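Local coordinates for protein Succinylglutamatedesuccinylase/aspartoacylase (Rhodobacter sphaeroides 2.4.1, PDB 3CDX) that probably hydrolyses carbon-nitrogen bonds of linear amides, as a zinc-dependent hydrolase of the succinylglutamate desuccinylase/aspartoacylase family, at residues R88-P93 against L139-I144. Numbering follows the deposited sequence.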
loop_
_atom_site.group_PDB
_atom_site.type_symbol
_atom_site.label_atom_id
_atom_site.label_comp_id
_atom_site.label_asym_id
_atom_site.label_seq_id
_atom_site.Cartn_x
_atom_site.Cartn_y
_atom_site.Cartn_z
ATOM N N ARG A 88 45.198 -3.347 7.555
ATOM C CA ARG A 88 43.873 -3.978 7.622
ATOM C C ARG A 88 42.882 -3.251 6.731
ATOM O O ARG A 88 42.797 -2.016 6.765
ATOM C CB ARG A 88 43.358 -4.049 9.064
ATOM C CG ARG A 88 42.062 -4.882 9.219
ATOM C CD ARG A 88 41.674 -5.141 10.681
ATOM N NE ARG A 88 41.752 -3.910 11.459
ATOM C CZ ARG A 88 41.542 -3.824 12.767
ATOM N NH1 ARG A 88 41.664 -2.649 13.365
ATOM N NH2 ARG A 88 41.217 -4.898 13.480
ATOM N N VAL A 89 42.164 -4.046 5.928
ATOM C CA VAL A 89 41.089 -3.579 5.034
ATOM C C VAL A 89 39.763 -4.263 5.441
ATOM O O VAL A 89 39.670 -5.491 5.464
ATOM C CB VAL A 89 41.395 -3.871 3.554
ATOM C CG1 VAL A 89 40.333 -3.228 2.633
ATOM C CG2 VAL A 89 42.826 -3.350 3.180
ATOM N N ILE A 90 38.783 -3.438 5.801
ATOM C CA ILE A 90 37.408 -3.873 6.092
ATOM C C ILE A 90 36.461 -3.366 4.993
ATOM O O ILE A 90 36.392 -2.159 4.737
ATOM C CB ILE A 90 36.986 -3.389 7.486
ATOM C CG1 ILE A 90 37.976 -3.938 8.539
ATOM C CG2 ILE A 90 35.472 -3.815 7.827
ATOM C CD1 ILE A 90 37.927 -3.239 9.853
ATOM N N MET A 91 35.725 -4.288 4.368
ATOM C CA MET A 91 34.922 -4.021 3.149
ATOM C C MET A 91 33.480 -4.445 3.358
ATOM O O MET A 91 33.218 -5.616 3.587
ATOM C CB MET A 91 35.522 -4.740 1.929
ATOM C CG MET A 91 36.917 -4.135 1.517
ATOM S SD MET A 91 37.979 -5.161 0.445
ATOM C CE MET A 91 38.304 -6.512 1.582
ATOM N N LEU A 92 32.566 -3.463 3.361
ATOM C CA LEU A 92 31.110 -3.715 3.430
ATOM C C LEU A 92 30.548 -3.100 2.200
ATOM O O LEU A 92 30.171 -1.941 2.233
ATOM C CB LEU A 92 30.447 -3.095 4.692
ATOM C CG LEU A 92 30.717 -3.871 5.989
ATOM C CD1 LEU A 92 32.113 -3.526 6.554
ATOM C CD2 LEU A 92 29.662 -3.640 7.082
ATOM N N PRO A 93 30.496 -3.860 1.090
ATOM C CA PRO A 93 30.049 -3.269 -0.171
ATOM C C PRO A 93 28.557 -3.007 -0.224
ATOM O O PRO A 93 28.113 -2.250 -1.067
ATOM C CB PRO A 93 30.353 -4.362 -1.192
ATOM C CG PRO A 93 30.244 -5.638 -0.401
ATOM C CD PRO A 93 30.846 -5.294 0.933
ATOM N N LEU A 139 32.952 1.093 12.677
ATOM C CA LEU A 139 33.677 2.380 12.508
ATOM C C LEU A 139 34.875 2.677 13.457
ATOM O O LEU A 139 35.898 3.169 12.986
ATOM C CB LEU A 139 32.696 3.546 12.462
ATOM C CG LEU A 139 33.261 4.935 12.253
ATOM C CD1 LEU A 139 34.167 4.918 10.978
ATOM C CD2 LEU A 139 32.147 6.001 12.199
ATOM N N PRO A 140 34.770 2.357 14.769
ATOM C CA PRO A 140 35.938 2.627 15.637
ATOM C C PRO A 140 37.229 1.898 15.229
ATOM O O PRO A 140 38.301 2.260 15.692
ATOM C CB PRO A 140 35.467 2.134 17.035
ATOM C CG PRO A 140 33.935 2.229 16.945
ATOM C CD PRO A 140 33.648 1.785 15.544
ATOM N N MET A 141 37.141 0.843 14.428
ATOM C CA MET A 141 38.368 0.118 14.007
ATOM C C MET A 141 39.192 0.877 12.945
ATOM O O MET A 141 40.327 0.534 12.693
ATOM C CB MET A 141 38.024 -1.270 13.485
ATOM C CG MET A 141 37.693 -2.326 14.589
ATOM S SD MET A 141 37.311 -3.952 13.896
ATOM C CE MET A 141 35.681 -3.721 13.182
ATOM N N ALA A 142 38.621 1.919 12.339
ATOM C CA ALA A 142 39.215 2.578 11.164
ATOM C C ALA A 142 40.110 3.756 11.458
ATOM O O ALA A 142 39.837 4.548 12.343
ATOM C CB ALA A 142 38.125 3.040 10.193
ATOM N N ASP A 143 41.128 3.884 10.615
ATOM C CA ASP A 143 42.014 5.031 10.535
ATOM C C ASP A 143 41.542 5.974 9.434
ATOM O O ASP A 143 41.695 7.209 9.524
ATOM C CB ASP A 143 43.419 4.497 10.222
ATOM C CG ASP A 143 43.975 3.721 11.393
ATOM O OD1 ASP A 143 44.155 4.346 12.444
ATOM O OD2 ASP A 143 44.137 2.497 11.320
ATOM N N ILE A 144 40.971 5.378 8.381
ATOM C CA ILE A 144 40.317 6.164 7.338
ATOM C C ILE A 144 39.057 5.438 6.839
ATOM O O ILE A 144 39.038 4.221 6.763
ATOM C CB ILE A 144 41.295 6.480 6.160
ATOM C CG1 ILE A 144 40.585 7.332 5.083
ATOM C CG2 ILE A 144 41.875 5.189 5.583
ATOM C CD1 ILE A 144 41.478 7.751 3.969
#
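Met141 lays its thioether chain across the ends of Ile90 and Arg88, packing the short 3-10 turn of residues 139-141 against strand 87-92 in the catalytic domain, whose fold is that of the zinc exopeptidase clan. This turn leads from helix 126-138 to strand 144-148. Strand 55-60 pairs in parallel with both 87-92 and 144-148, and Ile90 also rests on Thr55 and Leu57 of that strand.

The tightly packed, buried part is apolar. Ile90 directs CD1 at the methionine, 4.0 Å from Met141 CE and almost as near to its CB and SD. Met141 has CG anti to its carbonyl carbon (chi1 -77°) and a bend at chi3 of -73°, which turns the methyl back toward Ile90; the two side chains cross at about a right angle. A lysine in place of Met141 has neither sulfur nor terminal methyl, which would probably cost the Ile90 methyl its packing and put a second positive charge beside the arginine.

On the more open side, where Arg88 and Met141 are both partly exposed, the guanidinium lies against the methionine chain in van der Waals contact. The Arg88 guanidinium presents one face to Met141 CB, which lies 3.9 Å from Arg88 NH1, while Arg88 NH2 passes 4.0 Å from Met141 SD. The firm bonds of Arg88 go elsewhere: NE to Thr55 OG1 and NH2 to the carbonyl of Phe17, which probably hold the plane of the group, with a weak, long ion pair from NH2 to Asp18. Arg88 NH1 too is hydrogen-bonded outside the two segments. On the methionine backbone, the nearest approach is that of Arg88 NH1 to Met141 O, at 3.5 Å a contact rather than a hydrogen bond.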